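Local atomic coordinates of galectin 2 (Gallus gallus, PDB entry 2YMZ), a protein that probably binds carbohydrates as a lectin, with beta-galactosides the expected ligands as in other members of the galectin family. Residues Met17-His22 against Phe30-Gly35; Leu43-Arg48 against Ile54-Leu59; Phe73-Tyr76 against Thr80-Ile83; Val85-Asp90 against Asp111-Leu116; Val94-Pro97 against Glu101-Phe104. All coordinates share one frame; numbering follows the deposited sequence. Where two conformers were deposited one is given.

In the fold
The five contacts sample the two sheets of a galectin beta sandwich and the interior between them. Contacts 2 and 5 are hairpins, one in each sheet, and their inner faces meet, with Ile54 CD1 3.5 Å from Leu96 CD1; their centres lie about 11 Å apart. Contacts 1 and 4 bridge the sheets, while contact 3 lays a loop over one end of the interior. Contacts 3 and 4 share strand 80-88 yet have centres about 21 Å apart, on opposite sides of the chain's centre. Strand 30-34 of contact 1 also borders the probable sugar-binding face, which carries His44 and Asn46 of contact 2: Asn33 OD1 lies 2.6 Å from His44 ND1, a probable hydrogen bond.

Contact 1 of 5, residues Met17-His22 against Phe30-Gly35; sequences MKIKGH and FAINLG
Ile19 and Ile32 point at each other from two different sheets and meet tip to tip. The Ile19 methyl CD1 rests 3.8 Å from the branch methyl CG2 of Ile32, and 4.0 Å separates it from Ile32 CD1, so a single methyl is set against both arms of its partner. Met17 and Leu34 meet in another way: their side chains run antiparallel alongside one another. The Met17 chain runs out extended from the backbone and then bends at its last torsion (chi3 -72°), which lays the terminal methyl against the isobutyl group. As a result Met17 CE comes to 3.7 Å from Leu34 CD2, with Met17 SD behind it at 3.9 Å from the same methyl. The backbones themselves stay well apart, with Ile19 CA and Ile32 CA separated by 9.1 Å, a spacing that fits face-to-face packing of two sheets and excludes strand pairing. All four residues are buried. Strand 16-23 lies between strands 80-88 and 122-129 in its sheet, and strand 30-34 between 40-48 and 112-120 in the other; Ile118 and Phe122 also pack on Ile19, and Phe45 and Ile83 on Ile32.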
# COMPACT_ATOMS: atom_id res chain seq x y z
N MET A 17 7.97 -8.97 -4.47
CA MET A 17 6.98 -7.91 -4.34
C MET A 17 6.55 -7.52 -5.76
O MET A 17 7.39 -7.43 -6.68
CB MET A 17 7.65 -6.72 -3.68
CG MET A 17 6.75 -5.54 -3.42
SD MET A 17 7.77 -4.26 -2.56
CE MET A 17 7.98 -4.97 -0.91
N LYS A 18 5.23 -7.41 -5.96
CA LYS A 18 4.65 -7.13 -7.28
C LYS A 18 3.95 -5.80 -7.12
O LYS A 18 3.07 -5.62 -6.24
CB LYS A 18 3.69 -8.29 -7.68
CG LYS A 18 4.52 -9.57 -7.84
CD LYS A 18 3.65 -10.83 -8.00
CE LYS A 18 4.42 -12.07 -7.51
NZ LYS A 18 3.54 -13.28 -7.53
N ILE A 19 4.38 -4.81 -7.93
CA ILE A 19 3.83 -3.48 -7.83
C ILE A 19 3.28 -3.15 -9.22
O ILE A 19 4.05 -3.09 -10.17
CB ILE A 19 4.94 -2.48 -7.47
CG1 ILE A 19 5.37 -2.71 -6.01
CG2 ILE A 19 4.43 -1.01 -7.57
CD1 ILE A 19 6.69 -2.06 -5.60
N LYS A 20 2.01 -2.88 -9.33
CA LYS A 20 1.46 -2.44 -10.62
C LYS A 20 0.90 -1.12 -10.43
O LYS A 20 0.32 -0.80 -9.38
CB LYS A 20 0.26 -3.27 -11.12
CG LYS A 20 0.52 -4.69 -11.44
CD LYS A 20 -0.81 -5.27 -11.99
CE LYS A 20 -0.93 -5.07 -13.48
NZ LYS A 20 -2.00 -6.00 -14.02
N GLY A 21 1.00 -0.26 -11.45
CA GLY A 21 0.40 1.03 -11.27
C GLY A 21 0.46 1.86 -12.52
O GLY A 21 0.98 1.38 -13.56
N HIS A 22 -0.17 3.02 -12.43
CA HIS A 22 -0.29 3.93 -13.57
C HIS A 22 0.79 5.05 -13.55
O HIS A 22 0.88 5.80 -12.59
CB HIS A 22 -1.68 4.55 -13.52
CG HIS A 22 -1.93 5.46 -14.69
ND1 HIS A 22 -2.23 4.99 -15.96
CD2 HIS A 22 -1.86 6.80 -14.79
CE1 HIS A 22 -2.34 6.02 -16.78
NE2 HIS A 22 -2.11 7.13 -16.11
N PHE A 30 9.53 8.39 -11.29
CA PHE A 30 8.83 7.90 -10.11
C PHE A 30 9.90 7.07 -9.37
O PHE A 30 10.95 6.76 -9.92
CB PHE A 30 7.56 7.09 -10.46
CG PHE A 30 7.83 5.81 -11.23
CD1 PHE A 30 8.01 4.57 -10.56
CD2 PHE A 30 7.77 5.84 -12.64
CE1 PHE A 30 8.12 3.40 -11.30
CE2 PHE A 30 7.96 4.69 -13.35
CZ PHE A 30 8.15 3.46 -12.69
N ALA A 31 9.64 6.72 -8.09
CA ALA A 31 10.65 5.93 -7.41
C ALA A 31 9.93 4.93 -6.47
O ALA A 31 8.89 5.22 -5.91
CB ALA A 31 11.56 6.81 -6.57
N ILE A 32 10.54 3.79 -6.37
CA ILE A 32 10.06 2.72 -5.44
C ILE A 32 11.29 2.65 -4.50
O ILE A 32 12.45 2.37 -4.93
CB ILE A 32 9.92 1.41 -6.20
CG1 ILE A 32 8.71 1.47 -7.13
CG2 ILE A 32 9.72 0.23 -5.23
CD1 ILE A 32 8.62 0.36 -8.16
N ASN A 33 11.03 2.90 -3.20
CA ASN A 33 12.10 2.95 -2.17
C ASN A 33 11.84 1.85 -1.09
O ASN A 33 10.79 1.83 -0.53
CB ASN A 33 12.04 4.28 -1.50
CG ASN A 33 12.47 5.42 -2.48
OD1 ASN A 33 13.46 5.26 -3.13
ND2 ASN A 33 11.75 6.49 -2.54
N LEU A 34 12.84 1.04 -0.85
CA LEU A 34 12.71 -0.14 0.06
C LEU A 34 13.85 -0.02 1.07
O LEU A 34 15.01 0.19 0.71
CB LEU A 34 12.83 -1.40 -0.71
CG LEU A 34 11.51 -1.66 -1.49
CD1 LEU A 34 11.83 -2.56 -2.69
CD2 LEU A 34 10.43 -2.28 -0.55
N GLY A 35 13.49 -0.06 2.36
CA GLY A 35 14.61 -0.05 3.33
C GLY A 35 14.10 -0.25 4.72
O GLY A 35 13.19 -1.00 4.95

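Contact 2 of 5, residues Leu43-Arg48 against Ile54-Leu59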
# COMPACT_ATOMS: atom_id res chain seq x y z
N LEU A 43 17.19 0.05 -1.49
CA LEU A 43 16.98 0.10 -2.95
C LEU A 43 16.13 1.35 -3.20
O LEU A 43 14.98 1.46 -2.71
CB LEU A 43 16.30 -1.17 -3.49
CG LEU A 43 15.92 -1.14 -5.02
CD1 LEU A 43 17.11 -0.78 -5.90
CD2 LEU A 43 15.23 -2.42 -5.50
N HIS A 44 16.67 2.28 -3.98
CA HIS A 44 15.85 3.35 -4.52
C HIS A 44 15.89 3.11 -6.03
O HIS A 44 16.97 3.16 -6.63
CB HIS A 44 16.52 4.70 -4.11
CG HIS A 44 16.17 5.94 -4.93
ND1 HIS A 44 15.04 6.69 -4.70
CD2 HIS A 44 16.88 6.60 -5.89
CE1 HIS A 44 15.04 7.75 -5.51
NE2 HIS A 44 16.18 7.74 -6.20
N PHE A 45 14.76 2.72 -6.60
CA PHE A 45 14.65 2.32 -8.01
C PHE A 45 13.91 3.47 -8.64
O PHE A 45 12.72 3.73 -8.33
CB PHE A 45 13.76 1.06 -8.05
CG PHE A 45 13.40 0.61 -9.44
CD1 PHE A 45 14.29 -0.14 -10.17
CD2 PHE A 45 12.12 0.94 -9.96
CE1 PHE A 45 13.96 -0.54 -11.47
CE2 PHE A 45 11.77 0.51 -11.25
CZ PHE A 45 12.71 -0.18 -11.99
N ASN A 46 14.58 4.20 -9.55
CA ASN A 46 14.02 5.45 -9.95
C ASN A 46 14.13 5.64 -11.49
O ASN A 46 15.17 6.09 -12.01
CB ASN A 46 14.91 6.53 -9.28
CG ASN A 46 14.58 7.99 -9.70
OD1 ASN A 46 15.50 8.82 -9.63
ND2 ASN A 46 13.35 8.33 -9.99
N PRO A 47 13.10 5.21 -12.23
CA PRO A 47 13.11 5.48 -13.66
C PRO A 47 12.96 6.98 -13.92
O PRO A 47 12.11 7.62 -13.35
CB PRO A 47 11.83 4.80 -14.13
CG PRO A 47 11.60 3.62 -13.18
CD PRO A 47 12.03 4.26 -11.84
N ARG A 48 13.82 7.50 -14.78
CA ARG A 48 13.83 8.94 -15.06
C ARG A 48 13.60 9.13 -16.58
O ARG A 48 14.40 8.66 -17.40
CB ARG A 48 15.19 9.48 -14.69
CG ARG A 48 15.20 9.62 -13.12
CD ARG A 48 16.20 10.61 -12.56
NE ARG A 48 16.24 11.84 -13.32
CZ ARG A 48 15.70 13.03 -12.99
NH1 ARG A 48 15.03 13.18 -11.85
NH2 ARG A 48 15.85 14.08 -13.86
N ILE A 54 17.22 4.09 -15.94
CA ILE A 54 16.74 3.70 -14.62
C ILE A 54 17.92 3.90 -13.70
O ILE A 54 19.01 3.30 -13.90
CB ILE A 54 16.36 2.20 -14.63
CG1 ILE A 54 15.20 2.01 -15.65
CG2 ILE A 54 16.00 1.72 -13.18
CD1 ILE A 54 14.89 0.55 -15.96
N VAL A 55 17.74 4.69 -12.67
CA VAL A 55 18.82 4.89 -11.70
C VAL A 55 18.44 4.12 -10.45
O VAL A 55 17.30 4.25 -9.99
CB VAL A 55 18.88 6.34 -11.27
CG1 VAL A 55 20.10 6.64 -10.36
CG2 VAL A 55 19.12 7.16 -12.57
N CYS A 56 19.38 3.33 -9.96
CA CYS A 56 19.24 2.69 -8.65
C CYS A 56 20.30 3.26 -7.72
O CYS A 56 21.47 3.51 -8.14
CB CYS A 56 19.42 1.18 -8.76
SG CYS A 56 18.05 0.40 -9.68
N ASN A 57 19.93 3.38 -6.47
CA ASN A 57 20.92 3.84 -5.45
C ASN A 57 20.51 3.31 -4.05
O ASN A 57 19.40 2.76 -3.88
CB ASN A 57 21.02 5.38 -5.37
CG ASN A 57 22.41 5.88 -4.90
OD1 ASN A 57 23.23 5.13 -4.41
ND2 ASN A 57 22.67 7.17 -5.05
N SER A 58 21.38 3.52 -3.07
CA SER A 58 21.00 3.25 -1.65
C SER A 58 21.22 4.54 -0.87
O SER A 58 21.91 5.44 -1.35
CB SER A 58 21.92 2.15 -1.09
OG SER A 58 23.30 2.49 -1.32
N LEU A 59 20.57 4.68 0.29
CA LEU A 59 20.52 5.89 1.09
C LEU A 59 20.93 5.40 2.48
O LEU A 59 20.33 4.41 2.95
CB LEU A 59 19.09 6.48 1.14
CG LEU A 59 18.81 7.73 2.01
CD1 LEU A 59 19.67 8.87 1.40
CD2 LEU A 59 17.37 8.17 1.99
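Phe45 sets the CE1 corner of its ring against the branch methyl of Ile54, with CE1 3.5 Å from Ile54 CG2. The ring is carried there by CG standing trans to the backbone nitrogen (chi1 173°), and it meets the methyl at a slant. Its CD1 also approaches Cys56 SG at 3.8 Å, a sulfur-aromatic contact in which the sulfur sits 71° off the ring normal. Leu43 also approaches this sulfur, its CD1 being 4.1 Å from Cys56 SG, roughly at a right angle to the direction of the ring. The frame is an antiparallel ladder. His44 N donates to Asn57 O at 2.8 Å, and Asn57 N returns the bond to His44 O at 3.0 Å; Asn46 and Val55 repeat this double pairing. Between the two rungs Cys56 CA makes a CH···O contact of 3.1 Å with His44 O. On the outward face stand His44, Asn46, Val55 and Asn57. His44 and Asn46 are tied by hydrogen bonds to Asn33 and to the Phe30 carbonyl. The sequence His-Phe-Asn-Pro-Arg is a galectin signature, consistent with this face being the galactoside site, where Trp64 meets the His44 ring. Strand 40-48 is flanked by 30-34 and strand 53-60 by 63-70, while Val102 and Phe104 of the opposing sheet cover Cys56.

Contact 3 of 5, residues Phe73-Tyr76 against Thr80-Ile83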
# COMPACT_ATOMS: atom_id res chain seq x y z
N PHE A 73 15.44 1.17 -21.10
CA PHE A 73 14.35 2.00 -20.54
C PHE A 73 13.16 1.92 -21.48
O PHE A 73 13.10 2.58 -22.53
CB PHE A 73 14.74 3.49 -20.54
CG PHE A 73 13.80 4.34 -19.78
CD1 PHE A 73 12.68 4.92 -20.38
CD2 PHE A 73 14.02 4.57 -18.42
CE1 PHE A 73 11.79 5.72 -19.68
CE2 PHE A 73 13.12 5.39 -17.73
CZ PHE A 73 12.01 5.97 -18.33
N ASN A 74 12.24 1.10 -21.12
CA ASN A 74 11.02 0.90 -21.90
C ASN A 74 9.86 1.17 -20.96
O ASN A 74 9.07 0.25 -20.61
CB ASN A 74 10.89 -0.56 -22.37
CG ASN A 74 11.58 -0.80 -23.71
OD1 ASN A 74 11.66 0.08 -24.55
ND2 ASN A 74 12.16 -1.98 -23.87
N PHE A 75 9.77 2.41 -20.54
CA PHE A 75 8.64 2.81 -19.72
C PHE A 75 8.02 3.85 -20.53
O PHE A 75 8.70 4.61 -21.25
CB PHE A 75 9.06 3.39 -18.36
CG PHE A 75 9.45 2.34 -17.30
CD1 PHE A 75 8.46 1.55 -16.72
CD2 PHE A 75 10.77 2.17 -16.92
CE1 PHE A 75 8.79 0.61 -15.71
CE2 PHE A 75 11.12 1.21 -15.92
CZ PHE A 75 10.13 0.46 -15.30
N TYR A 76 6.73 3.98 -20.39
CA TYR A 76 5.97 4.96 -21.17
C TYR A 76 5.07 5.77 -20.33
O TYR A 76 4.30 5.24 -19.50
CB TYR A 76 5.11 4.18 -22.22
CG TYR A 76 6.03 3.34 -23.05
CD1 TYR A 76 6.64 3.85 -24.18
CD2 TYR A 76 6.37 2.05 -22.65
CE1 TYR A 76 7.51 3.10 -24.92
CE2 TYR A 76 7.27 1.31 -23.35
CZ TYR A 76 7.82 1.83 -24.48
OH TYR A 76 8.73 1.05 -25.16
N THR A 80 -0.00 1.66 -17.80
CA THR A 80 -0.08 0.86 -16.53
C THR A 80 0.99 -0.18 -16.65
O THR A 80 1.16 -0.74 -17.74
CB THR A 80 -1.43 0.15 -16.42
OG1 THR A 80 -2.40 1.14 -16.14
CG2 THR A 80 -1.47 -0.90 -15.25
N VAL A 81 1.83 -0.34 -15.62
CA VAL A 81 2.99 -1.23 -15.72
C VAL A 81 3.08 -2.09 -14.48
O VAL A 81 2.62 -1.68 -13.41
CB VAL A 81 4.35 -0.53 -15.83
CG1 VAL A 81 4.44 0.16 -17.17
CG2 VAL A 81 4.65 0.45 -14.70
N LYS A 82 3.67 -3.28 -14.65
CA LYS A 82 3.90 -4.17 -13.55
C LYS A 82 5.40 -4.29 -13.31
O LYS A 82 6.13 -4.55 -14.25
CB LYS A 82 3.36 -5.56 -13.85
CG LYS A 82 3.71 -6.51 -12.68
CD LYS A 82 2.91 -7.81 -12.77
CE LYS A 82 3.45 -8.68 -13.89
NZ LYS A 82 2.57 -9.89 -13.96
N ILE A 83 5.85 -4.04 -12.08
CA ILE A 83 7.29 -4.13 -11.70
C ILE A 83 7.39 -5.27 -10.62
O ILE A 83 6.65 -5.26 -9.67
CB ILE A 83 7.72 -2.78 -11.13
CG1 ILE A 83 7.70 -1.74 -12.29
CG2 ILE A 83 9.15 -2.85 -10.64
CD1 ILE A 83 7.68 -0.26 -11.94
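Phe75 reaches across from a loop to touch two branched aliphatic side chains of strand 80-88, and one ring corner, CE1, makes both contacts. It lies 4.0 Å from Ile83 CD1 and 4.3 Å from Val81 CG2. The approaches differ: Val81 CG2 comes at the rim of the ring, near its plane, whereas Ile83 CD1 arrives obliquely and its side chain runs at about a right angle to that of Phe75. Conformation accounts for the reach. The CA-CB bond of Phe75 is not aimed at the strand, and chi1 of -79°, with CG trans to the carbonyl carbon, swings the ring across to it. Ile83 likewise needs its extended second torsion (chi2 162°) to carry CD1 out to the ring. Val81, by contrast, already faces the loop, and its CG2 branch meets the ring rim. The 8.0 Å between Phe75 CA and Val81 CA is too wide for strand pairing, and the contacts across it are between side chains. Within the loop Phe75 CD2 stands 4.1 Å above one face of the Phe73 ring, offset toward the rim of that ring. Phe75 is further packed by Pro47 of strand 40-48, by Ile23 of strand 16-23 and by Phe49 and Leu96, so the loop lies over the end of the sandwich between strands of both sheets.

Contact 4 of 5, residues Val85-Asp90 against Asp111-Leu116; sequences VEFLGD and DKISYL
Phe87 presses the CE2 side of its ring against Ile113, and this is the tight part of the contact: CE2 lies 3.6 Å from Ile113 CG1, with Phe87 CD2 at 4.0 Å from the same carbon. The side chains meet at an angle, the methylene coming obliquely to the ring. CG stands trans to the backbone nitrogen (chi1 -174°) and chi2 is -18°, which points CE2 and CZ toward the start of segment 111-116. There Asp111 O lies 3.8 Å from Phe87 CE2, standing obliquely and out of the ring plane, while Lys112 N approaches the ring rim near its plane, 4.2 Å from the same CE2. Gly89 O meets another part of the rim in the ring plane, 3.7 Å from Phe87 CE1. Ile113 has its CA-CB bond directed at strand 80-88, and Leu34 backs it on the inside.

Toward solvent the contact is loose. The side chains of Asp111 and Lys112 leave the backbone away from segment 85-90; both residues are exposed, and their side chains make no close contact with it. The separation of 8.9 Å between Phe87 CA and Ile113 CA fits packing between facing sheets. Next along the chain, Ser114 and Tyr115 both stand opposite Gly35 in a classic beta bulge that interrupts strand 112-120. An aromatic of one sheet packing on an aliphatic of the facing sheet fits the beta-sandwich fold of galectins, here near one end of the interior.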
# COMPACT_ATOMS: atom_id res chain seq x y z
N VAL A 85 9.90 -7.00 -7.77
CA VAL A 85 11.19 -6.87 -7.06
C VAL A 85 11.38 -8.18 -6.30
O VAL A 85 10.43 -8.67 -5.67
CB VAL A 85 11.14 -5.77 -6.03
CG1 VAL A 85 12.59 -5.56 -5.48
CG2 VAL A 85 10.65 -4.43 -6.67
N GLU A 86 12.61 -8.71 -6.34
CA GLU A 86 12.94 -9.89 -5.53
C GLU A 86 14.12 -9.62 -4.65
O GLU A 86 15.08 -8.93 -5.11
CB GLU A 86 13.24 -10.99 -6.46
CG GLU A 86 11.93 -11.56 -6.90
CD GLU A 86 12.04 -12.30 -8.17
OE1 GLU A 86 13.17 -12.31 -8.70
OE2 GLU A 86 10.99 -12.84 -8.62
N PHE A 87 14.00 -10.09 -3.40
CA PHE A 87 15.01 -9.87 -2.39
C PHE A 87 15.86 -11.15 -2.43
O PHE A 87 15.41 -12.23 -1.98
CB PHE A 87 14.30 -9.66 -1.04
CG PHE A 87 15.21 -9.27 0.11
CD1 PHE A 87 16.60 -9.47 0.04
CD2 PHE A 87 14.65 -8.82 1.28
CE1 PHE A 87 17.41 -9.14 1.10
CE2 PHE A 87 15.47 -8.45 2.37
CZ PHE A 87 16.85 -8.65 2.27
N LEU A 88 17.01 -11.07 -3.10
CA LEU A 88 17.77 -12.28 -3.33
C LEU A 88 19.10 -12.29 -2.53
O LEU A 88 20.18 -12.29 -3.12
CB LEU A 88 17.97 -12.53 -4.83
CG LEU A 88 16.69 -12.72 -5.63
CD1 LEU A 88 17.05 -12.94 -7.06
CD2 LEU A 88 15.87 -13.90 -5.15
N GLY A 89 19.00 -12.21 -1.21
CA GLY A 89 20.18 -12.31 -0.38
C GLY A 89 21.07 -11.11 -0.56
O GLY A 89 20.77 -10.06 -0.01
N ASP A 90 22.13 -11.27 -1.36
CA ASP A 90 23.15 -10.24 -1.55
C ASP A 90 22.77 -9.22 -2.64
O ASP A 90 23.54 -8.30 -2.93
CB ASP A 90 24.53 -10.87 -1.88
CG ASP A 90 24.61 -11.40 -3.29
OD1 ASP A 90 23.58 -11.86 -3.81
OD2 ASP A 90 25.71 -11.39 -3.88
N ASP A 111 18.94 -7.74 6.23
CA ASP A 111 18.35 -9.06 6.16
C ASP A 111 16.84 -9.01 6.12
O ASP A 111 16.17 -9.99 5.80
CB ASP A 111 18.88 -9.99 7.30
CG ASP A 111 18.49 -9.50 8.72
OD1 ASP A 111 18.11 -8.32 8.94
OD2 ASP A 111 18.61 -10.33 9.65
N LYS A 112 16.29 -7.83 6.45
CA LYS A 112 14.86 -7.65 6.47
C LYS A 112 14.61 -6.22 5.97
O LYS A 112 15.27 -5.28 6.39
CB LYS A 112 14.37 -7.82 7.92
CG LYS A 112 12.92 -7.49 8.19
CD LYS A 112 12.77 -7.31 9.71
CE LYS A 112 11.44 -6.66 10.04
NZ LYS A 112 10.97 -6.96 11.43
N ILE A 113 13.59 -6.07 5.14
CA ILE A 113 13.15 -4.76 4.68
C ILE A 113 11.83 -4.51 5.41
O ILE A 113 10.89 -5.31 5.35
CB ILE A 113 12.95 -4.76 3.14
CG1 ILE A 113 14.29 -5.02 2.38
CG2 ILE A 113 12.17 -3.51 2.67
CD1 ILE A 113 15.29 -3.94 2.58
N SER A 114 11.75 -3.41 6.13
CA SER A 114 10.51 -3.13 6.82
C SER A 114 9.73 -1.95 6.27
O SER A 114 8.58 -1.73 6.65
CB SER A 114 10.78 -2.96 8.32
OG SER A 114 11.54 -1.81 8.51
N TYR A 115 10.34 -1.16 5.38
CA TYR A 115 9.69 0.03 4.99
C TYR A 115 9.68 0.14 3.43
O TYR A 115 10.68 -0.19 2.78
CB TYR A 115 10.55 1.19 5.52
CG TYR A 115 10.13 2.54 5.05
CD1 TYR A 115 9.07 3.20 5.64
CD2 TYR A 115 10.83 3.15 3.99
CE1 TYR A 115 8.65 4.41 5.17
CE2 TYR A 115 10.43 4.40 3.50
CZ TYR A 115 9.37 5.02 4.09
OH TYR A 115 9.03 6.30 3.68
N LEU A 116 8.54 0.63 2.89
CA LEU A 116 8.43 0.89 1.44
C LEU A 116 7.78 2.28 1.24
O LEU A 116 6.81 2.62 1.90
CB LEU A 116 7.46 -0.16 0.85
CG LEU A 116 6.84 0.01 -0.57
CD1 LEU A 116 7.89 0.06 -1.68
CD2 LEU A 116 5.85 -1.16 -0.82

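Contact 5 of 5, residues Val94-Pro97 against Glu101-Phe104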
# COMPACT_ATOMS: atom_id res chain seq x y z
N VAL A 94 15.13 -6.49 -10.04
CA VAL A 94 13.87 -5.86 -10.45
C VAL A 94 13.54 -6.36 -11.86
O VAL A 94 14.29 -6.10 -12.84
CB VAL A 94 13.93 -4.31 -10.40
CG1 VAL A 94 12.50 -3.75 -10.68
CG2 VAL A 94 14.40 -3.82 -9.02
N LYS A 95 12.41 -7.05 -12.01
CA LYS A 95 12.04 -7.52 -13.37
C LYS A 95 11.07 -6.56 -14.01
O LYS A 95 10.04 -6.16 -13.43
CB LYS A 95 11.35 -8.88 -13.32
CG LYS A 95 12.18 -9.94 -12.67
CD LYS A 95 11.40 -11.25 -12.83
CE LYS A 95 11.96 -12.28 -11.85
NZ LYS A 95 11.03 -13.45 -11.83
N LEU A 96 11.41 -6.16 -15.23
CA LEU A 96 10.60 -5.14 -15.91
C LEU A 96 9.65 -5.84 -16.89
O LEU A 96 9.86 -7.01 -17.26
CB LEU A 96 11.51 -4.17 -16.65
CG LEU A 96 12.72 -3.51 -15.95
CD1 LEU A 96 13.55 -2.58 -16.84
CD2 LEU A 96 12.24 -2.80 -14.71
N PRO A 97 8.64 -5.11 -17.36
CA PRO A 97 7.61 -5.72 -18.27
C PRO A 97 8.20 -6.39 -19.51
O PRO A 97 7.76 -7.50 -19.88
CB PRO A 97 6.80 -4.51 -18.69
CG PRO A 97 6.87 -3.60 -17.46
CD PRO A 97 8.29 -3.74 -16.96
N GLU A 101 16.03 -7.47 -16.62
CA GLU A 101 16.24 -7.50 -15.17
C GLU A 101 17.28 -6.47 -14.78
O GLU A 101 18.35 -6.36 -15.42
CB GLU A 101 16.72 -8.90 -14.75
CG GLU A 101 15.61 -9.93 -14.98
CD GLU A 101 16.06 -11.33 -14.64
OE1 GLU A 101 17.28 -11.56 -14.68
OE2 GLU A 101 15.20 -12.17 -14.34
N VAL A 102 16.93 -5.63 -13.82
CA VAL A 102 17.88 -4.74 -13.22
C VAL A 102 18.34 -5.35 -11.94
O VAL A 102 17.53 -5.70 -11.06
CB VAL A 102 17.26 -3.36 -12.98
CG1 VAL A 102 18.28 -2.41 -12.31
CG2 VAL A 102 16.73 -2.81 -14.28
N GLU A 103 19.66 -5.53 -11.81
CA GLU A 103 20.23 -6.07 -10.61
C GLU A 103 20.91 -4.96 -9.77
O GLU A 103 21.57 -4.06 -10.30
CB GLU A 103 21.20 -7.17 -11.04
CG GLU A 103 21.82 -7.99 -9.96
CD GLU A 103 22.66 -9.14 -10.55
OE1 GLU A 103 22.06 -10.15 -11.04
OE2 GLU A 103 23.91 -9.02 -10.52
N PHE A 104 20.72 -4.95 -8.48
CA PHE A 104 21.36 -3.96 -7.59
C PHE A 104 21.85 -4.62 -6.31
O PHE A 104 21.07 -5.33 -5.62
CB PHE A 104 20.35 -2.86 -7.17
CG PHE A 104 20.98 -1.68 -6.48
CD1 PHE A 104 21.85 -0.83 -7.21
CD2 PHE A 104 20.70 -1.39 -5.15
CE1 PHE A 104 22.43 0.28 -6.59
CE2 PHE A 104 21.31 -0.29 -4.51
CZ PHE A 104 22.18 0.55 -5.24
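Lys95 and Glu101 both set CG trans to the carbonyl carbon (chi1 -58° and -66°) and continue extended, which lays the two chains alongside each other with their ends on the same side. Their stems touch, with Lys95 CG 4.1 Å from Glu101 CG, and farther out Lys95 CE is likewise 4.1 Å from Glu101 OE2. The charged ends do not quite meet: Lys95 NZ is 5.0 Å from Glu101 OE2, so any attraction between these opposite charges probably acts at longer range, and the ammonium has a long, weak ion pair with Glu86. On the other face Val94 stands beside Val102, CB to CB 4.3 Å. This pair forms the hydrogen-bonded rung of a beta hairpin made by strands 91-95 and 101-105, the latter being an outermost strand of the five-stranded sheet within this chain. Val94 N donates to Val102 O at 2.7 Å with a nearly straight N-H···O angle of 169°, and Val102 N answers to Val94 O at 2.9 Å. The Val94 carbonyl also receives a CH···O contact from Glu101 CA at 3.3 Å. Past the end of strand 91-95, Leu96 brings its tip back toward the partner strand, where its CD1 lies 4.1 Å from Val102 CG2 and the two side chains meet aslant. Leu96 also packs on Phe45 and Ile54 of the opposing sheet.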